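Local coordinates for protein inactive glucansucrase (PDB 5JBD) that is an inactive glucansucrase of glycoside hydrolase family 70, built on a TIM barrel, with a bound calcium ion, at residues 166-172 and 847-853; 452-457 and 497-503; 762-766 and 780-786. One frame throughout, in Å; residues are numbered along the deposited sequence.

In the fold
Interactions 1 and 3 lie side by side on one side of the chain's centre, with centres 12 Å apart. Glu172 of interaction 1 links them, through its carboxylate to Tyr786 and its carbonyl to Tyr781. Interaction 3 joins strands 758-767 and 784-791 of the six-stranded antiparallel sheet, which also contains strand 242-244 with the calcium ligand Asp243. Interaction 2 sits across the centre, 55 Å from interaction 1 and 54 Å from interaction 3, centre to centre. There a helix beside the parallel barrel meets another antiparallel sheet. The segments of interaction 1 are 675 residues apart in sequence, and interactions 2 and 3 follow in series inside its loop. Early and late parts of the chain thus meet in one region, consistent with the permuted layout of family 70.

Interaction 1 (166-172 and 847-853); sequences ELSASSE and QNIGIGL
The carboxylate of Glu172 binds three successive backbone NH groups in an anion nest. Glu172 OE1 accepts Asn848 N at 2.8 Å. Glu172 OE2 accepts Ile849 N and Gly850 N, both at 2.9 Å. The nest forms because Asn848 is left-handed (phi/psi 64/38) and Ile849 right-handed (-110/-28), which turns the NH groups the same way. Glu172 reaches in with chi1 m and chi2 t, and Tyr786 OH also bonds its OE2. Two more bonds follow along the chain: Ile851 N to Ser171 OG, 3.1 Å, and Gly852 N to Glu166 O, 2.9 Å. Ser171 OG (chi1 p) is also hydrogen-bonded to Pro165 O.

Segment 847-853 is irregular, and 169-172 is a 3-10 turn closed by Glu172 N to Ala169 O, 2.9 Å. CA atoms pair Glu166 with Gly852 (4.5 Å), Ser168 with Gly850 (4.2 Å) and Ala169 with Asn848 (4.1 Å). Gly850, at 112/149, lies so close that a CB would clash with Ser168 N. The contact ties the loop after helix 151-162 to the loop after strand 841-845.

Leu167 CB packs on Leu853 CD2 at 4.2 Å. One water donates to Glu166 OE1 and to Gly852 O, 2.8 Å each.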
loop_
_atom_site.group_PDB
_atom_site.type_symbol
_atom_site.label_atom_id
_atom_site.label_comp_id
_atom_site.label_asym_id
_atom_site.label_seq_id
_atom_site.Cartn_x
_atom_site.Cartn_y
_atom_site.Cartn_z
ATOM N N GLU A 166 24.810 14.685 -10.638
ATOM C CA GLU A 166 24.705 15.113 -9.236
ATOM C C GLU A 166 23.523 16.055 -8.910
ATOM O O GLU A 166 23.165 16.204 -7.737
ATOM C CB GLU A 166 26.040 15.647 -8.710
ATOM C CG GLU A 166 26.452 17.001 -9.242
ATOM C CD GLU A 166 27.926 17.249 -9.041
ATOM O OE1 GLU A 166 28.312 17.582 -7.899
ATOM O OE2 GLU A 166 28.681 17.110 -10.022
ATOM N N LEU A 167 22.888 16.637 -9.929
ATOM C CA LEU A 167 21.712 17.503 -9.746
ATOM C C LEU A 167 20.413 16.835 -10.206
ATOM O O LEU A 167 19.405 17.515 -10.441
ATOM C CB LEU A 167 21.913 18.842 -10.497
ATOM C CG LEU A 167 23.269 19.530 -10.320
ATOM C CD1 LEU A 167 23.326 20.815 -11.146
ATOM C CD2 LEU A 167 23.548 19.818 -8.850
ATOM N N SER A 168 20.418 15.501 -10.309
ATOM C CA SER A 168 19.271 14.766 -10.826
ATOM C C SER A 168 19.290 13.329 -10.312
ATOM O O SER A 168 20.196 12.933 -9.576
ATOM C CB SER A 168 19.266 14.797 -12.358
ATOM O OG SER A 168 20.460 14.247 -12.888
ATOM N N ALA A 169 18.278 12.566 -10.713
ATOM C CA ALA A 169 17.984 11.255 -10.142
ATOM C C ALA A 169 19.161 10.280 -10.108
ATOM O O ALA A 169 19.379 9.634 -9.085
ATOM C CB ALA A 169 16.804 10.620 -10.876
ATOM N N SER A 170 19.945 10.216 -11.184
ATOM C CA SER A 170 20.946 9.144 -11.320
ATOM C C SER A 170 21.982 9.077 -10.184
ATOM O O SER A 170 22.403 7.985 -9.804
ATOM C CB SER A 170 21.650 9.188 -12.683
ATOM O OG SER A 170 22.465 10.330 -12.811
ATOM N N SER A 171 22.374 10.217 -9.617
ATOM C CA SER A 171 23.337 10.217 -8.494
ATOM C C SER A 171 22.798 9.586 -7.193
ATOM O O SER A 171 23.569 9.323 -6.288
ATOM C CB SER A 171 23.840 11.637 -8.177
ATOM O OG SER A 171 22.773 12.484 -7.799
ATOM N N GLU A 172 21.485 9.375 -7.096
ATOM C CA GLU A 172 20.899 8.709 -5.929
ATOM C C GLU A 172 21.186 7.198 -5.892
ATOM O O GLU A 172 21.045 6.572 -4.841
ATOM C CB GLU A 172 19.400 8.978 -5.873
ATOM C CG GLU A 172 19.080 10.463 -5.708
ATOM C CD GLU A 172 17.589 10.750 -5.618
ATOM O OE1 GLU A 172 16.772 9.860 -5.960
ATOM O OE2 GLU A 172 17.231 11.882 -5.208
ATOM N N GLN A 847 13.966 9.945 -3.955
ATOM C CA GLN A 847 12.953 10.905 -4.406
ATOM C C GLN A 847 13.206 11.506 -5.792
ATOM O O GLN A 847 12.444 12.372 -6.236
ATOM C CB GLN A 847 12.782 12.007 -3.352
ATOM C CG GLN A 847 12.214 11.481 -2.041
ATOM C CD GLN A 847 11.780 12.582 -1.091
ATOM O OE1 GLN A 847 12.029 13.763 -1.334
ATOM N NE2 GLN A 847 11.157 12.200 0.022
ATOM N N ASN A 848 14.263 11.046 -6.465
ATOM C CA ASN A 848 14.607 11.469 -7.829
ATOM C C ASN A 848 14.961 12.972 -7.946
ATOM O O ASN A 848 14.624 13.605 -8.938
ATOM C CB ASN A 848 13.479 11.118 -8.827
ATOM C CG ASN A 848 13.164 9.631 -8.878
ATOM O OD1 ASN A 848 12.007 9.234 -8.786
ATOM N ND2 ASN A 848 14.183 8.808 -9.032
ATOM N N ILE A 849 15.657 13.512 -6.945
ATOM C CA ILE A 849 16.115 14.921 -6.970
ATOM C C ILE A 849 17.628 15.116 -7.115
ATOM O O ILE A 849 18.073 16.159 -7.621
ATOM C CB ILE A 849 15.607 15.712 -5.744
ATOM C CG1 ILE A 849 16.123 15.115 -4.429
ATOM C CG2 ILE A 849 14.081 15.760 -5.752
ATOM C CD1 ILE A 849 15.720 15.895 -3.203
ATOM N N GLY A 850 18.407 14.148 -6.645
ATOM C CA GLY A 850 19.863 14.177 -6.734
ATOM C C GLY A 850 20.509 14.328 -5.373
ATOM O O GLY A 850 19.949 14.975 -4.483
ATOM N N ILE A 851 21.697 13.749 -5.229
ATOM C CA ILE A 851 22.429 13.743 -3.960
ATOM C C ILE A 851 23.395 14.928 -3.836
ATOM O O ILE A 851 23.895 15.192 -2.743
ATOM C CB ILE A 851 23.160 12.379 -3.757
ATOM C CG1 ILE A 851 23.447 12.083 -2.278
ATOM C CG2 ILE A 851 24.472 12.302 -4.540
ATOM C CD1 ILE A 851 22.242 12.108 -1.368
ATOM N N GLY A 852 23.653 15.624 -4.955
ATOM C CA GLY A 852 24.590 16.755 -5.004
ATOM C C GLY A 852 23.968 18.134 -5.125
ATOM O O GLY A 852 24.655 19.071 -5.535
ATOM N N LEU A 853 22.684 18.275 -4.783
ATOM C CA LEU A 853 22.015 19.581 -4.814
ATOM C C LEU A 853 22.613 20.551 -3.800
ATOM O O LEU A 853 22.722 21.749 -4.083
ATOM C CB LEU A 853 20.500 19.464 -4.566
ATOM C CG LEU A 853 19.636 18.804 -5.645
ATOM C CD1 LEU A 853 18.171 18.773 -5.225
ATOM C CD2 LEU A 853 19.765 19.520 -6.972
HETATM O O HOH W 1 27.403 18.809 -5.553
#

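Interaction 2 (452-457 and 497-503)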
loop_
_atom_site.group_PDB
_atom_site.type_symbol
_atom_site.label_atom_id
_atom_site.label_comp_id
_atom_site.label_asym_id
_atom_site.label_seq_id
_atom_site.Cartn_x
_atom_site.Cartn_y
_atom_site.Cartn_z
ATOM N N ILE A 452 -13.449 -23.533 -2.578
ATOM C CA ILE A 452 -12.585 -23.956 -1.480
ATOM C C ILE A 452 -12.543 -22.883 -0.388
ATOM O O ILE A 452 -12.805 -23.175 0.790
ATOM C CB ILE A 452 -11.143 -24.291 -1.980
ATOM C CG1 ILE A 452 -11.138 -25.527 -2.897
ATOM C CG2 ILE A 452 -10.167 -24.456 -0.816
ATOM C CD1 ILE A 452 -11.449 -26.851 -2.209
ATOM N N LEU A 453 -12.229 -21.639 -0.781
ATOM C CA LEU A 453 -12.144 -20.534 0.166
ATOM C C LEU A 453 -13.418 -20.392 1.023
ATOM O O LEU A 453 -13.339 -20.232 2.240
ATOM C CB LEU A 453 -11.877 -19.204 -0.548
ATOM C CG LEU A 453 -11.418 -18.083 0.411
ATOM C CD1 LEU A 453 -9.912 -18.120 0.586
ATOM C CD2 LEU A 453 -11.850 -16.711 -0.091
ATOM N N LEU A 454 -14.574 -20.461 0.386
ATOM C CA LEU A 454 -15.838 -20.188 1.065
ATOM C C LEU A 454 -16.409 -21.362 1.861
ATOM O O LEU A 454 -17.356 -21.175 2.627
ATOM C CB LEU A 454 -16.859 -19.661 0.060
ATOM C CG LEU A 454 -16.470 -18.289 -0.545
ATOM C CD1 LEU A 454 -17.362 -17.948 -1.729
ATOM C CD2 LEU A 454 -16.531 -17.170 0.489
ATOM N N SER A 455 -15.878 -22.563 1.658
ATOM C CA SER A 455 -16.284 -23.746 2.434
ATOM C C SER A 455 -15.278 -24.095 3.534
ATOM O O SER A 455 -15.590 -24.914 4.397
ATOM C CB SER A 455 -16.510 -24.951 1.508
ATOM O OG SER A 455 -15.342 -25.289 0.774
ATOM N N ASN A 456 -14.087 -23.488 3.516
ATOM C CA ASN A 456 -13.057 -23.794 4.524
ATOM C C ASN A 456 -13.469 -23.397 5.958
ATOM O O ASN A 456 -14.005 -22.309 6.181
ATOM C CB ASN A 456 -11.723 -23.104 4.173
ATOM C CG ASN A 456 -10.834 -23.938 3.258
ATOM O OD1 ASN A 456 -11.093 -25.115 2.974
ATOM N ND2 ASN A 456 -9.736 -23.335 2.833
ATOM N N LYS A 457 -13.184 -24.287 6.918
ATOM C CA LYS A 457 -13.366 -24.023 8.345
ATOM C C LYS A 457 -12.157 -23.244 8.873
ATOM O O LYS A 457 -11.073 -23.287 8.275
ATOM C CB LYS A 457 -13.449 -25.378 9.086
ATOM C CG LYS A 457 -13.830 -25.323 10.556
ATOM C CD LYS A 457 -13.979 -26.738 11.118
ATOM C CE LYS A 457 -14.395 -26.744 12.583
ATOM N NZ LYS A 457 -13.406 -26.036 13.424
ATOM N N VAL A 497 -22.834 -23.572 5.417
ATOM C CA VAL A 497 -21.458 -23.881 5.806
ATOM C C VAL A 497 -21.252 -23.737 7.323
ATOM O O VAL A 497 -21.248 -22.628 7.861
ATOM C CB VAL A 497 -20.471 -23.033 4.989
ATOM C CG1 VAL A 497 -19.057 -23.134 5.527
ATOM C CG2 VAL A 497 -20.523 -23.458 3.535
ATOM N N SER A 498 -21.117 -24.886 7.993
ATOM C CA SER A 498 -20.843 -24.956 9.429
ATOM C C SER A 498 -20.432 -26.389 9.774
ATOM O O SER A 498 -20.572 -27.278 8.939
ATOM C CB SER A 498 -22.059 -24.523 10.258
ATOM O OG SER A 498 -21.755 -24.397 11.641
ATOM N N GLY A 499 -19.911 -26.587 10.985
ATOM C CA GLY A 499 -19.513 -27.912 11.472
ATOM C C GLY A 499 -18.091 -28.286 11.135
ATOM O O GLY A 499 -17.330 -27.466 10.610
ATOM N N GLY A 500 -17.735 -29.535 11.463
ATOM C CA GLY A 500 -16.425 -30.085 11.161
ATOM C C GLY A 500 -16.139 -30.111 9.676
ATOM O O GLY A 500 -17.042 -29.979 8.855
ATOM N N GLN A 501 -14.860 -30.239 9.336
ATOM C CA GLN A 501 -14.435 -30.312 7.946
ATOM C C GLN A 501 -13.502 -31.492 7.751
ATOM O O GLN A 501 -12.592 -31.709 8.561
ATOM C CB GLN A 501 -13.688 -29.045 7.515
ATOM C CG GLN A 501 -13.240 -29.078 6.052
ATOM C CD GLN A 501 -12.636 -27.769 5.587
ATOM O OE1 GLN A 501 -12.315 -26.908 6.400
ATOM N NE2 GLN A 501 -12.487 -27.607 4.278
ATOM N N THR A 502 -13.709 -32.204 6.648
ATOM C CA THR A 502 -12.815 -33.268 6.199
ATOM C C THR A 502 -12.521 -33.066 4.721
ATOM O O THR A 502 -13.434 -32.890 3.919
ATOM C CB THR A 502 -13.454 -34.664 6.422
ATOM O OG1 THR A 502 -13.805 -34.817 7.805
ATOM C CG2 THR A 502 -12.497 -35.801 6.012
ATOM N N MET A 503 -11.243 -33.056 4.372
ATOM C CA MET A 503 -10.806 -32.974 2.985
ATOM C C MET A 503 -10.094 -34.271 2.644
ATOM O O MET A 503 -9.122 -34.643 3.310
ATOM C CB MET A 503 -9.842 -31.823 2.773
ATOM C CG MET A 503 -10.436 -30.444 2.987
ATOM S SD MET A 503 -9.284 -29.110 2.561
ATOM C CE MET A 503 -9.318 -29.174 0.784
#
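Gln501 is the centre of this contact. Its side chain is fully extended (chi1 and chi2 both t), and its amide reaches the chain that leaves helix 446-455. Gln501 OE1 accepts Lys457 N at 2.8 Å, and Gln501 NE2 donates to Asn456 OD1 at 3.1 Å. One amide thus reads a backbone NH and the side chain of the residue before it. Gln501 NE2 also bonds Ser513 OG on the next strand. The CA-to-CB bond of Asn456 points away, yet its m rotamer (chi1 -88°) brings OD1 back to Gln501.

Lys457 is all-t through chi3 and then turns m at chi4. Its CD passes Gly499 O at 3.5 Å, and its NZ bonds Thr378 O, beyond the two segments. Val497 (t), just after helix 483-496, points toward the helix end. Its CG1 lies 3.9 Å from Leu454 O and 4.1 Å from Ser455 O. Ile452 (m, m) meets the bent Met503 (m, t, p), with Ile452 CD1 4.3 Å from Met503 CE. Arg515 bridges the two segments by bonding Ser455 O and Gly499 O.

Helix 446-455 leads into barrel strand 460-464, and strand 501-505 belongs to an antiparallel sheet. The contact is therefore a junction between the TIM barrel and the all-beta domain that accompanies it, as in family 70 proteins.

Interaction 3 (762-766 and 780-786); sequences VTVTR and TYANQIY
Two strands pair through antiparallel bridges, with a G1 beta bulge at the start of the second. Strand segments 762-766 and 784-786 are strongly twisted against each other: their N-to-C directions differ by 116°, and their axes approach to 4.4 Å. Val762 and Tyr786 form a hydrogen-bonded pair: Val762 N to Tyr786 O is 3.0 Å, and Tyr786 N to Val762 O is 2.8 Å. Thr763 and Ile785 form a non-hydrogen-bonded pair, CA to CA 4.4 Å. Val764 and Gln784 are hydrogen-bonded: Val764 N to Gln784 O is 2.8 Å, and Gln784 N to Val764 O is 3.0 Å. In the bulge, Asn783 (56/43) and Gln784 (-107/137) both face Val764. Before it, residues 780-782 are extended, and Arg766 N donates to Tyr781 O at 3.0 Å.

Thr765 (m) supports the bulge, its OG1 accepting Asn783 N at 3.1 Å. Gln784 folds back (m, m), its NE2 donating to Ala782 O at 3.2 Å. Val762, Val764, Gln784 and Tyr786 share one face, Thr763 and Ile785 the other. Val764 CG2 (chi1 m) lies 3.7 Å from Tyr786 CB (chi1 t) and 4.3 Å from Tyr781 CE1, at that ring's edge. Arg766 CB lies over the face of the Tyr781 ring (chi1 p), 3.8 Å from its centroid, a CH-pi contact. The Arg766 side chain continues t, p, t to the guanidinium, which bonds Leu173 O and forms a salt bridge with Asp192.

Strand 193-197 flanks 758-767 in this six-stranded sheet, and 784-791 is outermost. Backbone bonds set the register. The two tyrosines pack through carbon and bond Glu172 through their hydroxyls, so the strand pair is tied to segment 166-172.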
loop_
_atom_site.group_PDB
_atom_site.type_symbol
_atom_site.label_atom_id
_atom_site.label_comp_id
_atom_site.label_asym_id
_atom_site.label_seq_id
_atom_site.Cartn_x
_atom_site.Cartn_y
_atom_site.Cartn_z
ATOM N N VAL A 762 18.138 16.973 5.470
ATOM C CA VAL A 762 18.364 15.795 6.323
ATOM C C VAL A 762 19.718 15.191 5.983
ATOM O O VAL A 762 20.193 15.347 4.859
ATOM C CB VAL A 762 17.258 14.730 6.146
ATOM C CG1 VAL A 762 15.983 15.186 6.828
ATOM C CG2 VAL A 762 16.986 14.421 4.679
ATOM N N THR A 763 20.339 14.524 6.949
ATOM C CA THR A 763 21.580 13.812 6.714
ATOM C C THR A 763 21.230 12.345 6.441
ATOM O O THR A 763 20.530 11.709 7.251
ATOM C CB THR A 763 22.529 13.963 7.901
ATOM O OG1 THR A 763 22.765 15.359 8.143
ATOM C CG2 THR A 763 23.858 13.277 7.618
ATOM N N VAL A 764 21.700 11.814 5.305
ATOM C CA VAL A 764 21.277 10.480 4.839
ATOM C C VAL A 764 22.388 9.523 4.409
ATOM O O VAL A 764 23.514 9.925 4.130
ATOM C CB VAL A 764 20.271 10.576 3.670
ATOM C CG1 VAL A 764 19.139 11.546 4.004
ATOM C CG2 VAL A 764 20.948 10.961 2.356
ATOM N N THR A 765 22.027 8.238 4.348
ATOM C CA THR A 765 22.928 7.165 3.920
ATOM C C THR A 765 22.138 6.216 3.023
ATOM O O THR A 765 20.970 5.906 3.303
ATOM C CB THR A 765 23.501 6.411 5.134
ATOM O OG1 THR A 765 24.337 7.298 5.880
ATOM C CG2 THR A 765 24.316 5.189 4.718
ATOM N N ARG A 766 22.779 5.765 1.947
ATOM C CA ARG A 766 22.146 4.891 0.956
ATOM C C ARG A 766 22.048 3.472 1.531
ATOM O O ARG A 766 23.064 2.865 1.822
ATOM C CB ARG A 766 22.994 4.864 -0.329
ATOM C CG ARG A 766 22.440 4.023 -1.472
ATOM C CD ARG A 766 21.213 4.655 -2.089
ATOM N NE ARG A 766 20.711 3.836 -3.193
ATOM C CZ ARG A 766 19.987 2.718 -3.057
ATOM N NH1 ARG A 766 19.673 2.253 -1.847
ATOM N NH2 ARG A 766 19.583 2.051 -4.148
ATOM N N THR A 780 28.558 4.219 -3.385
ATOM C CA THR A 780 27.669 4.447 -2.249
ATOM C C THR A 780 27.760 5.897 -1.776
ATOM O O THR A 780 28.567 6.677 -2.295
ATOM C CB THR A 780 27.987 3.469 -1.086
ATOM O OG1 THR A 780 26.925 3.496 -0.118
ATOM C CG2 THR A 780 29.327 3.797 -0.404
ATOM N N TYR A 781 26.923 6.244 -0.800
ATOM C CA TYR A 781 27.082 7.492 -0.040
ATOM C C TYR A 781 26.553 7.354 1.381
ATOM O O TYR A 781 25.619 6.597 1.620
ATOM C CB TYR A 781 26.421 8.678 -0.749
ATOM C CG TYR A 781 25.000 8.489 -1.216
ATOM C CD1 TYR A 781 23.926 8.792 -0.383
ATOM C CD2 TYR A 781 24.723 8.070 -2.514
ATOM C CE1 TYR A 781 22.614 8.647 -0.821
ATOM C CE2 TYR A 781 23.411 7.924 -2.968
ATOM C CZ TYR A 781 22.358 8.217 -2.122
ATOM O OH TYR A 781 21.060 8.069 -2.564
ATOM N N ALA A 782 27.186 8.076 2.311
ATOM C CA ALA A 782 26.810 8.071 3.727
ATOM C C ALA A 782 26.950 9.463 4.317
ATOM O O ALA A 782 27.862 10.214 3.944
ATOM C CB ALA A 782 27.686 7.094 4.506
ATOM N N ASN A 783 26.053 9.797 5.243
ATOM C CA ASN A 783 26.138 11.045 6.005
ATOM C C ASN A 783 26.180 12.286 5.100
ATOM O O ASN A 783 26.968 13.208 5.327
ATOM C CB ASN A 783 27.347 11.005 6.967
ATOM C CG ASN A 783 27.294 9.815 7.921
ATOM O OD1 ASN A 783 28.147 8.918 7.870
ATOM N ND2 ASN A 783 26.292 9.795 8.780
ATOM N N GLN A 784 25.330 12.285 4.071
ATOM C CA GLN A 784 25.249 13.375 3.102
ATOM C C GLN A 784 23.986 14.171 3.326
ATOM O O GLN A 784 22.914 13.593 3.514
ATOM C CB GLN A 784 25.220 12.839 1.667
ATOM C CG GLN A 784 26.497 12.167 1.197
ATOM C CD GLN A 784 27.709 13.062 1.290
ATOM O OE1 GLN A 784 27.697 14.201 0.830
ATOM N NE2 GLN A 784 28.775 12.543 1.891
ATOM N N ILE A 785 24.100 15.494 3.266
ATOM C CA ILE A 785 22.925 16.351 3.347
ATOM C C ILE A 785 22.134 16.236 2.040
ATOM O O ILE A 785 22.693 16.389 0.960
ATOM C CB ILE A 785 23.294 17.812 3.713
ATOM C CG1 ILE A 785 23.906 17.824 5.121
ATOM C CG2 ILE A 785 22.054 18.695 3.636
ATOM C CD1 ILE A 785 24.192 19.171 5.720
ATOM N N TYR A 786 20.828 16.008 2.182
ATOM C CA TYR A 786 19.903 15.698 1.095
ATOM C C TYR A 786 18.614 16.470 1.358
ATOM O O TYR A 786 18.136 16.517 2.504
ATOM C CB TYR A 786 19.625 14.181 1.148
ATOM C CG TYR A 786 18.712 13.565 0.086
ATOM C CD1 TYR A 786 19.046 13.599 -1.267
ATOM C CD2 TYR A 786 17.541 12.878 0.448
ATOM C CE1 TYR A 786 18.228 12.999 -2.229
ATOM C CE2 TYR A 786 16.718 12.271 -0.508
ATOM C CZ TYR A 786 17.062 12.324 -1.844
ATOM O OH TYR A 786 16.251 11.733 -2.805
#